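Local structure of PTS-dependent dihydroxyacetone kinase, ADP-binding subunit dhaL (3CR3) at residues 2-7 and 61-66; 80-85 and 112-117; 125-130 and 179-184; 154-159 and 168-173. The protein binds ADP and magnesium and, as ATP is formed, relays a phosphoryl group from DhaM to dihydroxyacetone bound to DhaK. All blocks are in the same frame, centred on the assembly; numbering follows the deposited sequence.

Interaction 1. Residues 2-7 and 61-66; sequences LTIDTT and SEIFKK
Thr7 presents its methyl to Phe64 because chi1 of -59° sets OG1 beside the backbone N and thereby CG2 anti to it, while Phe64 turns CG anti to its own carbonyl carbon (chi1 -67°). Their meeting is a worked example of helix-helix packing in the all-helical DhaL fold, where the first turn of helix 4-20 lies against helix 60-74. CG2 of Thr7 comes within 3.6 Å of Phe64 CE1, and the two side chains cross at about a right angle. At the ring edge, in its plane, Leu2 CD1 stands 4.0 Å from Phe64 CZ. Ile63 fills the other part of the interface by bringing CD1 to 3.7 Å from Ile4 O and resting it on Thr7 CB. An alanine in place of Thr7 would probably open a gap beside Phe64 and leave Thr3 O without its hydroxyl donor. Trp10 adds to the cover of both Leu2 and Phe64. Thr3 is the N-cap, and its N donates to Thr6 OG1. Its carbonyl is gripped twice from opposite faces, by Thr7 N at 2.8 Å and by Thr7 OG1 at 2.7 Å, the hydroxyl standing 43° above the carbonyl plane.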
loop_
_atom_site.group_PDB
_atom_site.type_symbol
_atom_site.label_atom_id
_atom_site.label_comp_id
_atom_site.label_asym_id
_atom_site.label_seq_id
_atom_site.Cartn_x
_atom_site.Cartn_y
_atom_site.Cartn_z
ATOM N N LEU A 2 0.529 35.518 -30.191
ATOM C CA LEU A 2 -0.625 35.722 -29.339
ATOM C C LEU A 2 -0.624 37.103 -28.699
ATOM O O LEU A 2 0.428 37.708 -28.503
ATOM C CB LEU A 2 -0.636 34.680 -28.229
ATOM C CG LEU A 2 -0.996 33.238 -28.577
ATOM C CD1 LEU A 2 -0.573 32.339 -27.428
ATOM C CD2 LEU A 2 -2.481 33.111 -28.851
ATOM N N THR A 3 -1.827 37.567 -28.372
ATOM C CA THR A 3 -2.050 38.789 -27.631
ATOM C C THR A 3 -3.007 38.440 -26.500
ATOM O O THR A 3 -3.504 37.319 -26.449
ATOM C CB THR A 3 -2.691 39.875 -28.532
ATOM O OG1 THR A 3 -3.927 39.381 -29.055
ATOM C CG2 THR A 3 -1.775 40.230 -29.707
ATOM N N ILE A 4 -3.248 39.386 -25.591
ATOM C CA ILE A 4 -4.270 39.237 -24.541
ATOM C C ILE A 4 -5.608 38.737 -25.101
ATOM O O ILE A 4 -6.166 37.751 -24.598
ATOM C CB ILE A 4 -4.480 40.569 -23.738
ATOM C CG1 ILE A 4 -3.328 40.793 -22.759
ATOM C CG2 ILE A 4 -5.837 40.587 -22.977
ATOM C CD1 ILE A 4 -3.256 42.216 -22.217
ATOM N N ASP A 5 -6.101 39.402 -26.147
ATOM C CA ASP A 5 -7.400 39.095 -26.723
ATOM C C ASP A 5 -7.433 37.726 -27.440
ATOM O O ASP A 5 -8.396 36.957 -27.280
ATOM C CB ASP A 5 -7.844 40.210 -27.677
ATOM C CG ASP A 5 -8.272 41.509 -26.952
ATOM O OD1 ASP A 5 -8.488 41.529 -25.716
ATOM O OD2 ASP A 5 -8.419 42.534 -27.654
ATOM N N THR A 6 -6.404 37.419 -28.231
ATOM C CA THR A 6 -6.385 36.149 -28.956
ATOM C C THR A 6 -6.039 34.975 -28.053
ATOM O O THR A 6 -6.457 33.854 -28.325
ATOM C CB THR A 6 -5.454 36.150 -30.206
ATOM O OG1 THR A 6 -4.102 36.431 -29.817
ATOM C CG2 THR A 6 -5.933 37.173 -31.225
ATOM N N THR A 7 -5.272 35.227 -26.995
ATOM C CA THR A 7 -5.029 34.214 -25.970
ATOM C C THR A 7 -6.337 33.845 -25.280
ATOM O O THR A 7 -6.653 32.662 -25.142
ATOM C CB THR A 7 -3.952 34.631 -24.940
ATOM O OG1 THR A 7 -2.725 34.898 -25.622
ATOM C CG2 THR A 7 -3.700 33.508 -23.935
ATOM N N SER A 61 1.513 36.713 -20.054
ATOM C CA SER A 61 2.107 35.988 -18.922
ATOM C C SER A 61 1.112 35.816 -17.766
ATOM O O SER A 61 0.964 34.708 -17.249
ATOM C CB SER A 61 3.388 36.674 -18.428
ATOM O OG SER A 61 3.928 36.004 -17.306
ATOM N N GLU A 62 0.435 36.901 -17.374
ATOM C CA GLU A 62 -0.625 36.832 -16.352
ATOM C C GLU A 62 -1.735 35.834 -16.670
ATOM O O GLU A 62 -2.206 35.126 -15.775
ATOM C CB GLU A 62 -1.249 38.211 -16.094
ATOM C CG GLU A 62 -0.253 39.243 -15.620
ATOM C CD GLU A 62 -0.891 40.534 -15.169
ATOM O OE1 GLU A 62 -2.139 40.642 -15.161
ATOM O OE2 GLU A 62 -0.130 41.455 -14.810
ATOM N N ILE A 63 -2.164 35.783 -17.928
ATOM C CA ILE A 63 -3.192 34.811 -18.331
ATOM C C ILE A 63 -2.724 33.380 -18.080
ATOM O O ILE A 63 -3.424 32.602 -17.427
ATOM C CB ILE A 63 -3.614 34.954 -19.802
ATOM C CG1 ILE A 63 -3.959 36.421 -20.112
ATOM C CG2 ILE A 63 -4.782 33.995 -20.115
ATOM C CD1 ILE A 63 -4.222 36.726 -21.578
ATOM N N PHE A 64 -1.545 33.047 -18.610
ATOM C CA PHE A 64 -0.969 31.718 -18.455
ATOM C C PHE A 64 -0.796 31.333 -16.975
ATOM O O PHE A 64 -1.065 30.193 -16.596
ATOM C CB PHE A 64 0.363 31.612 -19.209
ATOM C CG PHE A 64 0.239 31.689 -20.732
ATOM C CD1 PHE A 64 -0.952 31.357 -21.383
ATOM C CD2 PHE A 64 1.336 32.048 -21.506
ATOM C CE1 PHE A 64 -1.052 31.415 -22.765
ATOM C CE2 PHE A 64 1.247 32.106 -22.887
ATOM C CZ PHE A 64 0.048 31.782 -23.522
ATOM N N LYS A 65 -0.359 32.284 -16.147
ATOM C CA LYS A 65 -0.212 32.041 -14.711
ATOM C C LYS A 65 -1.548 31.671 -14.066
ATOM O O LYS A 65 -1.603 30.776 -13.222
ATOM C CB LYS A 65 0.420 33.248 -13.996
ATOM C CG LYS A 65 0.663 33.007 -12.497
ATOM C CD LYS A 65 1.756 33.920 -11.900
ATOM C CE LYS A 65 1.927 33.653 -10.382
ATOM N NZ LYS A 65 2.104 32.193 -10.066
ATOM N N LYS A 66 -2.613 32.359 -14.480
ATOM C CA LYS A 66 -3.970 32.115 -13.985
ATOM C C LYS A 66 -4.485 30.744 -14.436
ATOM O O LYS A 66 -5.173 30.037 -13.679
ATOM C CB LYS A 66 -4.916 33.230 -14.453
ATOM C CG LYS A 66 -6.371 33.118 -13.957
ATOM C CD LYS A 66 -6.469 33.046 -12.431
ATOM C CE LYS A 66 -6.437 34.432 -11.774
ATOM N NZ LYS A 66 -6.255 34.279 -10.289
#

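Interaction 2. Residues 80-85 and 112-117. With ADP (adenosine-5'-diphosphate), chain G.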
loop_
_atom_site.group_PDB
_atom_site.type_symbol
_atom_site.label_atom_id
_atom_site.label_comp_id
_atom_site.label_asym_id
_atom_site.label_seq_id
_atom_site.Cartn_x
_atom_site.Cartn_y
_atom_site.Cartn_z
ATOM N N GLY A 80 -3.461 17.655 -14.250
ATOM C CA GLY A 80 -3.349 18.905 -13.475
ATOM C C GLY A 80 -1.914 19.410 -13.315
ATOM O O GLY A 80 -1.568 20.485 -13.841
ATOM N N PRO A 81 -1.071 18.664 -12.574
ATOM C CA PRO A 81 0.351 19.006 -12.522
ATOM C C PRO A 81 0.995 19.174 -13.905
ATOM O O PRO A 81 1.900 19.999 -14.058
ATOM C CB PRO A 81 0.996 17.822 -11.793
ATOM C CG PRO A 81 -0.093 17.060 -11.176
ATOM C CD PRO A 81 -1.404 17.499 -11.726
ATOM N N LEU A 82 0.534 18.419 -14.896
ATOM C CA LEU A 82 1.159 18.469 -16.230
ATOM C C LEU A 82 0.827 19.725 -17.040
ATOM O O LEU A 82 1.724 20.467 -17.448
ATOM C CB LEU A 82 0.833 17.202 -17.043
ATOM C CG LEU A 82 1.400 15.896 -16.479
ATOM C CD1 LEU A 82 0.667 14.726 -17.129
ATOM C CD2 LEU A 82 2.886 15.791 -16.684
ATOM N N TYR A 83 -0.458 19.946 -17.299
ATOM C CA TYR A 83 -0.896 21.177 -17.965
ATOM C C TYR A 83 -0.554 22.418 -17.138
ATOM O O TYR A 83 -0.168 23.452 -17.700
ATOM C CB TYR A 83 -2.402 21.153 -18.254
ATOM C CG TYR A 83 -2.792 20.348 -19.476
ATOM C CD1 TYR A 83 -2.440 20.782 -20.752
ATOM C CD2 TYR A 83 -3.523 19.162 -19.357
ATOM C CE1 TYR A 83 -2.800 20.064 -21.881
ATOM C CE2 TYR A 83 -3.878 18.415 -20.481
ATOM C CZ TYR A 83 -3.511 18.877 -21.741
ATOM O OH TYR A 83 -3.834 18.171 -22.867
ATOM N N GLY A 84 -0.715 22.305 -15.818
ATOM C CA GLY A 84 -0.404 23.389 -14.868
ATOM C C GLY A 84 1.049 23.828 -14.964
ATOM O O GLY A 84 1.340 25.027 -15.022
ATOM N N SER A 85 1.964 22.860 -14.993
ATOM C CA SER A 85 3.382 23.169 -15.135
ATOM C C SER A 85 3.705 23.657 -16.557
ATOM O O SER A 85 4.557 24.526 -16.733
ATOM C CB SER A 85 4.252 21.973 -14.755
ATOM O OG SER A 85 4.036 21.614 -13.394
ATOM N N GLN A 112 7.868 17.490 -19.529
ATOM C CA GLN A 112 8.888 16.460 -19.455
ATOM C C GLN A 112 9.587 16.468 -18.094
ATOM O O GLN A 112 9.811 15.412 -17.511
ATOM C CB GLN A 112 9.862 16.576 -20.620
ATOM C CG GLN A 112 9.270 16.031 -21.898
ATOM C CD GLN A 112 10.305 15.846 -22.987
ATOM O OE1 GLN A 112 10.719 16.807 -23.629
ATOM N NE2 GLN A 112 10.736 14.605 -23.193
ATOM N N LYS A 113 9.867 17.660 -17.565
ATOM C CA LYS A 113 10.432 17.784 -16.218
ATOM C C LYS A 113 9.475 17.224 -15.153
ATOM O O LYS A 113 9.910 16.562 -14.217
ATOM C CB LYS A 113 10.799 19.240 -15.908
ATOM C CG LYS A 113 11.570 19.433 -14.602
ATOM C CD LYS A 113 11.986 20.887 -14.402
ATOM C CE LYS A 113 12.287 21.201 -12.922
ATOM N NZ LYS A 113 11.048 21.280 -12.058
ATOM N N ARG A 114 8.175 17.460 -15.319
ATOM C CA ARG A 114 7.209 17.135 -14.274
ATOM C C ARG A 114 6.849 15.644 -14.224
ATOM O O ARG A 114 6.787 15.056 -13.152
ATOM C CB ARG A 114 5.949 17.995 -14.418
ATOM C CG ARG A 114 4.916 17.833 -13.289
ATOM C CD ARG A 114 5.508 18.222 -11.935
ATOM N NE ARG A 114 5.982 19.604 -11.937
ATOM C CZ ARG A 114 7.028 20.047 -11.246
ATOM N NH1 ARG A 114 7.731 19.216 -10.497
ATOM N NH2 ARG A 114 7.379 21.330 -11.323
ATOM N N GLY A 115 6.626 15.052 -15.387
ATOM C CA GLY A 115 6.241 13.652 -15.489
ATOM C C GLY A 115 7.376 12.739 -15.929
ATOM O O GLY A 115 7.216 11.531 -15.906
ATOM N N LYS A 116 8.513 13.314 -16.336
ATOM C CA LYS A 116 9.715 12.535 -16.750
ATOM C C LYS A 116 9.521 11.629 -17.972
ATOM O O LYS A 116 10.230 10.633 -18.129
ATOM C CB LYS A 116 10.301 11.724 -15.569
ATOM C CG LYS A 116 11.258 12.520 -14.669
ATOM C CD LYS A 116 10.529 13.462 -13.739
ATOM C CE LYS A 116 11.492 14.186 -12.802
ATOM N NZ LYS A 116 10.773 15.255 -12.066
ATOM N N ALA A 117 8.589 11.987 -18.850
ATOM C CA ALA A 117 8.300 11.169 -20.018
ATOM C C ALA A 117 9.207 11.547 -21.184
ATOM O O ALA A 117 9.476 12.725 -21.426
ATOM C CB ALA A 117 6.814 11.281 -20.425
HETATM P PB ADP G . -4.974 10.386 -14.289
HETATM O O1B ADP G . -6.400 9.981 -14.094
HETATM O O2B ADP G . -4.293 10.762 -13.018
HETATM O O3B ADP G . -4.170 9.403 -15.141
HETATM P PA ADP G . -5.953 12.079 -16.437
HETATM O O1A ADP G . -6.821 10.920 -16.789
HETATM O O2A ADP G . -6.650 13.404 -16.234
HETATM O O3A ADP G . -5.028 11.765 -15.141
HETATM O "O5'" ADP G . -4.819 12.273 -17.570
HETATM C "C5'" ADP G . -4.221 11.136 -18.202
HETATM C "C4'" ADP G . -3.196 11.655 -19.189
HETATM O "O4'" ADP G . -2.091 12.282 -18.525
HETATM C "C3'" ADP G . -2.580 10.557 -20.036
HETATM O "O3'" ADP G . -3.416 10.318 -21.169
HETATM C "C2'" ADP G . -1.211 11.119 -20.414
HETATM O "O2'" ADP G . -1.222 11.827 -21.656
HETATM C "C1'" ADP G . -0.926 12.152 -19.332
HETATM N N9 ADP G . 0.165 11.673 -18.464
HETATM C C8 ADP G . 0.003 10.809 -17.437
HETATM N N7 ADP G . 1.180 10.570 -16.840
HETATM C C5 ADP G . 2.113 11.283 -17.499
HETATM C C6 ADP G . 3.570 11.473 -17.383
HETATM N N6 ADP G . 4.237 10.840 -16.398
HETATM N N1 ADP G . 4.177 12.302 -18.261
HETATM C C2 ADP G . 3.500 12.952 -19.229
HETATM N N3 ADP G . 2.183 12.818 -19.393
HETATM C C4 ADP G . 1.451 12.008 -18.577
HETATM O O HOH W 1 5.968 23.663 -12.384
#
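Leu82 and Gly115 form the close-packed half of this contact, pressed against the adenine of ADP between helix 79-94 and helix 100-115. Leu82 CD1 lies over the face of the purine, 3.2 Å from ADP C4, while its other methyl, CD2, turns to Gly115 N at 4.0 Å. Gly115 has no side chain to run into N1 of the base, and its carbonyl takes a nearly straight bond from ADP N6 (3.1 Å, 171°). Ala117 CB closes in on ADP N1 from the loop beyond.

The other half is polar, holds one bridging water and is covered by another protein. Arg114 begins with CG anti to its backbone N (chi1 -174°), brings that CG near Pro81 O, then bends at chi2 and chi3. Its NE donates to Ser85 OG at 3.2 Å and 167°, with the hydroxyl in the guanidinium plane. One water donates to Ser85 OG and accepts from Arg114 NH2 at 2.9 Å, while NH1 makes a salt bridge to an acidic side chain of another protein's chain.

Ser85 OG gives its own proton to Pro81 O at 2.8 Å, and so can receive both NE and the water. The guanidinium thus probably has its charge balanced mainly by the partner protein, whereas within this contact the base is met by one backbone carbonyl and apolar carbon.

Interaction 3. Residues 125-130 and 179-184; sequences VDIWSA and SSAYLF
Phe184 drives its edge into the face of Trp128, with CZ 3.3 Å above the indole plane and over its centre. The pair is a T-shaped stack with planes at 78°, and it joins two helices of the DhaL helical bundle, 125-136 and 175-191. Their short segments run in roughly the same direction, at 28° between N-to-C directions and with axes 9.5 Å apart. Chi1 of -83° swings the indole CG beside the backbone N, and the ring reaches across to helix 175-191. There Leu183 CD2 approaches CZ2 of Trp128 obliquely, and Ser180 OG lies at the edge of the indole, near its plane. NE1 donates to that hydroxyl at 3.0 Å, a bent bond whose exact geometry is less certain; Ser180 OG is also hydrogen-bonded to Tyr83 OH.

An alanine in place of Trp128 would probably leave the Phe184 edge facing a gap and lose the less certain NE1 bond to Ser180 OG. Phe184 also stacks with Phe131. Carbonyl O of Ser180 sits over one face of the Phe184 ring, offset toward the rim. Beside the aromatic pair, Ile127 sends CD1 to Ala181 CB at 3.7 Å, while its CG2, lodged between backbone N and carbonyl carbon, meets Ser180 CB at a tight 3.4 Å.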
loop_
_atom_site.group_PDB
_atom_site.type_symbol
_atom_site.label_atom_id
_atom_site.label_comp_id
_atom_site.label_asym_id
_atom_site.label_seq_id
_atom_site.Cartn_x
_atom_site.Cartn_y
_atom_site.Cartn_z
ATOM N N VAL A 125 3.250 14.371 -24.127
ATOM C CA VAL A 125 4.621 14.715 -24.541
ATOM C C VAL A 125 4.844 14.444 -26.042
ATOM O O VAL A 125 5.512 15.213 -26.738
ATOM C CB VAL A 125 5.670 13.943 -23.676
ATOM C CG1 VAL A 125 7.062 13.988 -24.294
ATOM C CG2 VAL A 125 5.716 14.506 -22.251
ATOM N N ASP A 126 4.238 13.372 -26.541
ATOM C CA ASP A 126 4.417 12.971 -27.943
ATOM C C ASP A 126 3.872 14.018 -28.905
ATOM O O ASP A 126 4.495 14.322 -29.913
ATOM C CB ASP A 126 3.745 11.627 -28.199
ATOM C CG ASP A 126 4.221 10.557 -27.259
ATOM O OD1 ASP A 126 5.336 10.690 -26.707
ATOM O OD2 ASP A 126 3.475 9.581 -27.058
ATOM N N ILE A 127 2.714 14.591 -28.578
ATOM C CA ILE A 127 2.120 15.559 -29.467
ATOM C C ILE A 127 2.717 16.956 -29.253
ATOM O O ILE A 127 2.865 17.715 -30.221
ATOM C CB ILE A 127 0.551 15.517 -29.443
ATOM C CG1 ILE A 127 -0.044 16.307 -30.621
ATOM C CG2 ILE A 127 0.013 15.996 -28.115
ATOM C CD1 ILE A 127 -1.466 15.878 -31.019
ATOM N N TRP A 128 3.082 17.285 -28.008
ATOM C CA TRP A 128 3.751 18.558 -27.729
ATOM C C TRP A 128 5.038 18.626 -28.546
ATOM O O TRP A 128 5.317 19.639 -29.192
ATOM C CB TRP A 128 4.024 18.747 -26.220
ATOM C CG TRP A 128 2.836 19.279 -25.451
ATOM C CD1 TRP A 128 1.718 18.579 -25.059
ATOM C CD2 TRP A 128 2.654 20.618 -24.970
ATOM N NE1 TRP A 128 0.837 19.419 -24.387
ATOM C CE2 TRP A 128 1.389 20.671 -24.324
ATOM C CE3 TRP A 128 3.419 21.785 -25.044
ATOM C CZ2 TRP A 128 0.898 21.843 -23.734
ATOM C CZ3 TRP A 128 2.914 22.947 -24.484
ATOM C CH2 TRP A 128 1.669 22.964 -23.833
ATOM N N SER A 129 5.787 17.523 -28.553
ATOM C CA SER A 129 7.044 17.424 -29.309
ATOM C C SER A 129 6.823 17.472 -30.809
ATOM O O SER A 129 7.510 18.219 -31.516
ATOM C CB SER A 129 7.791 16.142 -28.953
ATOM O OG SER A 129 9.013 16.063 -29.674
ATOM N N ALA A 130 5.877 16.669 -31.300
ATOM C CA ALA A 130 5.558 16.640 -32.739
ATOM C C ALA A 130 5.075 18.003 -33.236
ATOM O O ALA A 130 5.432 18.446 -34.334
ATOM C CB ALA A 130 4.517 15.533 -33.048
ATOM N N SER A 179 -6.503 15.420 -25.747
ATOM C CA SER A 179 -6.831 16.728 -25.196
ATOM C C SER A 179 -5.755 17.738 -25.650
ATOM O O SER A 179 -6.069 18.853 -25.993
ATOM C CB SER A 179 -7.015 16.672 -23.669
ATOM O OG SER A 179 -5.806 16.267 -23.032
ATOM N N SER A 180 -4.496 17.319 -25.738
ATOM C CA SER A 180 -3.465 18.226 -26.271
ATOM C C SER A 180 -3.658 18.599 -27.743
ATOM O O SER A 180 -3.301 19.704 -28.145
ATOM C CB SER A 180 -2.044 17.717 -26.014
ATOM O OG SER A 180 -1.687 17.845 -24.644
ATOM N N ALA A 181 -4.227 17.691 -28.533
ATOM C CA ALA A 181 -4.563 17.978 -29.932
ATOM C C ALA A 181 -5.593 19.113 -30.035
ATOM O O ALA A 181 -5.438 20.042 -30.852
ATOM C CB ALA A 181 -5.070 16.703 -30.658
ATOM N N TYR A 182 -6.627 19.045 -29.195
ATOM C CA TYR A 182 -7.637 20.108 -29.128
ATOM C C TYR A 182 -6.982 21.441 -28.784
ATOM O O TYR A 182 -7.358 22.481 -29.309
ATOM C CB TYR A 182 -8.707 19.797 -28.063
ATOM C CG TYR A 182 -9.521 18.524 -28.266
ATOM C CD1 TYR A 182 -9.836 18.043 -29.544
ATOM C CD2 TYR A 182 -10.011 17.826 -27.159
ATOM C CE1 TYR A 182 -10.615 16.859 -29.709
ATOM C CE2 TYR A 182 -10.777 16.680 -27.294
ATOM C CZ TYR A 182 -11.069 16.187 -28.563
ATOM O OH TYR A 182 -11.818 15.036 -28.657
ATOM N N LEU A 183 -6.001 21.407 -27.890
ATOM C CA LEU A 183 -5.294 22.620 -27.490
ATOM C C LEU A 183 -4.600 23.303 -28.665
ATOM O O LEU A 183 -4.713 24.529 -28.845
ATOM C CB LEU A 183 -4.273 22.305 -26.382
ATOM C CG LEU A 183 -3.569 23.507 -25.747
ATOM C CD1 LEU A 183 -4.594 24.438 -25.086
ATOM C CD2 LEU A 183 -2.560 23.021 -24.717
ATOM N N PHE A 184 -3.880 22.504 -29.448
ATOM C CA PHE A 184 -3.063 23.020 -30.543
ATOM C C PHE A 184 -3.862 23.349 -31.786
ATOM O O PHE A 184 -3.515 24.278 -32.518
ATOM C CB PHE A 184 -1.951 22.030 -30.901
ATOM C CG PHE A 184 -1.024 21.717 -29.759
ATOM C CD1 PHE A 184 -0.743 22.678 -28.782
ATOM C CD2 PHE A 184 -0.411 20.463 -29.671
ATOM C CE1 PHE A 184 0.119 22.397 -27.727
ATOM C CE2 PHE A 184 0.453 20.169 -28.612
ATOM C CZ PHE A 184 0.723 21.157 -27.643
#

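Interaction 4. Residues 154-159 and 168-173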
loop_
_atom_site.group_PDB
_atom_site.type_symbol
_atom_site.label_atom_id
_atom_site.label_comp_id
_atom_site.label_asym_id
_atom_site.label_seq_id
_atom_site.Cartn_x
_atom_site.Cartn_y
_atom_site.Cartn_z
ATOM N N GLY A 154 -0.828 2.840 -31.359
ATOM C CA GLY A 154 0.156 1.761 -31.581
ATOM C C GLY A 154 1.234 1.630 -30.513
ATOM O O GLY A 154 1.934 0.629 -30.459
ATOM N N LEU A 155 1.373 2.654 -29.667
ATOM C CA LEU A 155 2.442 2.712 -28.683
ATOM C C LEU A 155 2.122 1.914 -27.423
ATOM O O LEU A 155 0.954 1.854 -26.992
ATOM C CB LEU A 155 2.735 4.178 -28.299
ATOM C CG LEU A 155 3.246 5.148 -29.378
ATOM C CD1 LEU A 155 3.122 6.573 -28.908
ATOM C CD2 LEU A 155 4.709 4.846 -29.746
ATOM N N LEU A 156 3.168 1.314 -26.840
ATOM C CA LEU A 156 3.124 0.767 -25.478
ATOM C C LEU A 156 3.182 1.915 -24.475
ATOM O O LEU A 156 4.071 2.752 -24.535
ATOM C CB LEU A 156 4.298 -0.186 -25.227
ATOM C CG LEU A 156 4.401 -0.865 -23.854
ATOM C CD1 LEU A 156 3.398 -1.994 -23.732
ATOM C CD2 LEU A 156 5.798 -1.379 -23.586
ATOM N N ALA A 157 2.228 1.948 -23.555
ATOM C CA ALA A 157 2.244 2.938 -22.488
ATOM C C ALA A 157 3.313 2.603 -21.457
ATOM O O ALA A 157 3.327 1.517 -20.897
ATOM C CB ALA A 157 0.870 3.013 -21.811
ATOM N N THR A 158 4.220 3.537 -21.208
ATOM C CA THR A 158 5.241 3.296 -20.202
ATOM C C THR A 158 5.235 4.331 -19.072
ATOM O O THR A 158 6.126 4.330 -18.218
ATOM C CB THR A 158 6.634 3.100 -20.834
ATOM O OG1 THR A 158 6.931 4.187 -21.716
ATOM C CG2 THR A 158 6.670 1.777 -21.620
ATOM N N LYS A 159 4.190 5.162 -19.052
ATOM C CA LYS A 159 4.027 6.230 -18.069
ATOM C C LYS A 159 2.575 6.394 -17.660
ATOM O O LYS A 159 1.645 6.202 -18.465
ATOM C CB LYS A 159 4.561 7.563 -18.629
ATOM C CG LYS A 159 6.104 7.642 -18.781
ATOM C CD LYS A 159 6.775 8.023 -17.464
ATOM C CE LYS A 159 8.222 7.641 -17.479
ATOM N NZ LYS A 159 8.855 7.952 -16.167
ATOM N N ARG A 168 -1.606 -4.638 -23.062
ATOM C CA ARG A 168 -3.030 -4.321 -23.209
ATOM C C ARG A 168 -3.324 -2.806 -23.419
ATOM O O ARG A 168 -4.469 -2.414 -23.649
ATOM C CB ARG A 168 -3.833 -4.885 -22.022
ATOM C CG ARG A 168 -3.703 -6.433 -21.791
ATOM C CD ARG A 168 -4.434 -7.249 -22.886
ATOM N NE ARG A 168 -4.389 -8.694 -22.639
ATOM C CZ ARG A 168 -4.446 -9.632 -23.590
ATOM N NH1 ARG A 168 -4.533 -9.276 -24.877
ATOM N NH2 ARG A 168 -4.395 -10.928 -23.261
ATOM N N SER A 169 -2.298 -1.961 -23.338
ATOM C CA SER A 169 -2.456 -0.533 -23.667
ATOM C C SER A 169 -2.309 -0.238 -25.162
ATOM O O SER A 169 -2.719 0.819 -25.633
ATOM C CB SER A 169 -1.481 0.330 -22.866
ATOM O OG SER A 169 -0.159 0.134 -23.316
ATOM N N ILE A 170 -1.713 -1.175 -25.892
ATOM C CA ILE A 170 -1.585 -1.094 -27.347
ATOM C C ILE A 170 -2.961 -1.235 -28.008
ATOM O O ILE A 170 -3.742 -2.121 -27.662
ATOM C CB ILE A 170 -0.601 -2.189 -27.869
ATOM C CG1 ILE A 170 0.807 -1.952 -27.296
ATOM C CG2 ILE A 170 -0.595 -2.233 -29.383
ATOM C CD1 ILE A 170 1.734 -3.181 -27.317
ATOM N N GLY A 171 -3.274 -0.336 -28.935
ATOM C CA GLY A 171 -4.587 -0.343 -29.575
ATOM C C GLY A 171 -5.568 0.653 -28.980
ATOM O O GLY A 171 -6.733 0.682 -29.384
ATOM N N HIS A 172 -5.101 1.478 -28.039
ATOM C CA HIS A 172 -5.932 2.490 -27.407
ATOM C C HIS A 172 -5.312 3.874 -27.511
ATOM O O HIS A 172 -4.149 4.077 -27.143
ATOM C CB HIS A 172 -6.226 2.113 -25.944
ATOM C CG HIS A 172 -6.909 0.792 -25.805
ATOM N ND1 HIS A 172 -8.223 0.596 -26.177
ATOM C CD2 HIS A 172 -6.443 -0.416 -25.413
ATOM C CE1 HIS A 172 -8.542 -0.672 -25.999
ATOM N NE2 HIS A 172 -7.483 -1.307 -25.531
ATOM N N ILE A 173 -6.089 4.823 -28.040
ATOM C CA ILE A 173 -5.629 6.211 -28.170
ATOM C C ILE A 173 -5.456 6.851 -26.777
ATOM O O ILE A 173 -6.311 6.692 -25.918
ATOM C CB ILE A 173 -6.601 7.031 -29.076
ATOM C CG1 ILE A 173 -6.600 6.449 -30.493
ATOM C CG2 ILE A 173 -6.264 8.542 -29.021
ATOM C CD1 ILE A 173 -7.716 6.948 -31.423
#
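A type II beta turn from Ser169 to His172 packs here against an irregular loop segment, 154-159, both within the long loop that joins helix 142-151 to helix 175-191. The one direct hydrogen bond between the two segments runs from Ala157 N to Ser169 OG, at 3.0 Å and 168°. Chi1 of 71° sets this OG between the backbone N and the carbonyl carbon, and it is there that Ala157 N meets it; the same atom is bonded to Gly166 O, which can only accept. The hydroxyl therefore receives from one part of the loop and gives to another. Ala157 CB closes on it as well, 3.4 Å from OG.

Ile170, at the second position of the turn, supplies the apolar share. Its CG1 passes 3.8 Å from Leu155 O, CG2 lies near Gly154 O, and CD1 meets Leu156 CD1 obliquely at 4.1 Å on the outer, more exposed side. Further in, Leu155 O and Ser169 O face the same ammonium group, Lys122 NZ, which is hydrogen-bonded to both; its positive charge probably eases the repulsion between the two carbonyl oxygens.

The closing bond, His172 N to Ser169 O, is weak at 3.4 Å. Gly171 holds a positive phi of 98° at the third position, the glycine-favouring signature of a type II turn, here in the loop that brings Lys159 to ADP.

In the fold
From the N terminus, interaction 1 comes first, closing a loop of 53 residues between the start of helix 4-20 and helix 60-74. The next helix, 79-94, opens interaction 2, which closes on 112-117 and helps form the adenine pocket. Interaction 3 follows in series, pairing helix 125-136 with helix 175-191, and interaction 4 is nested in the loop it closes. Interactions 2 and 3 touch through Tyr83 OH, which probably bonds to the hydroxyls of Ser179 and Ser180. Lys159 packs against 115-117, bringing interaction 4 to the pocket, and Leu155 touches Asp126. Interactions 1 and 4 lie on opposite sides of the chain's centre, their centres about 34 Å apart.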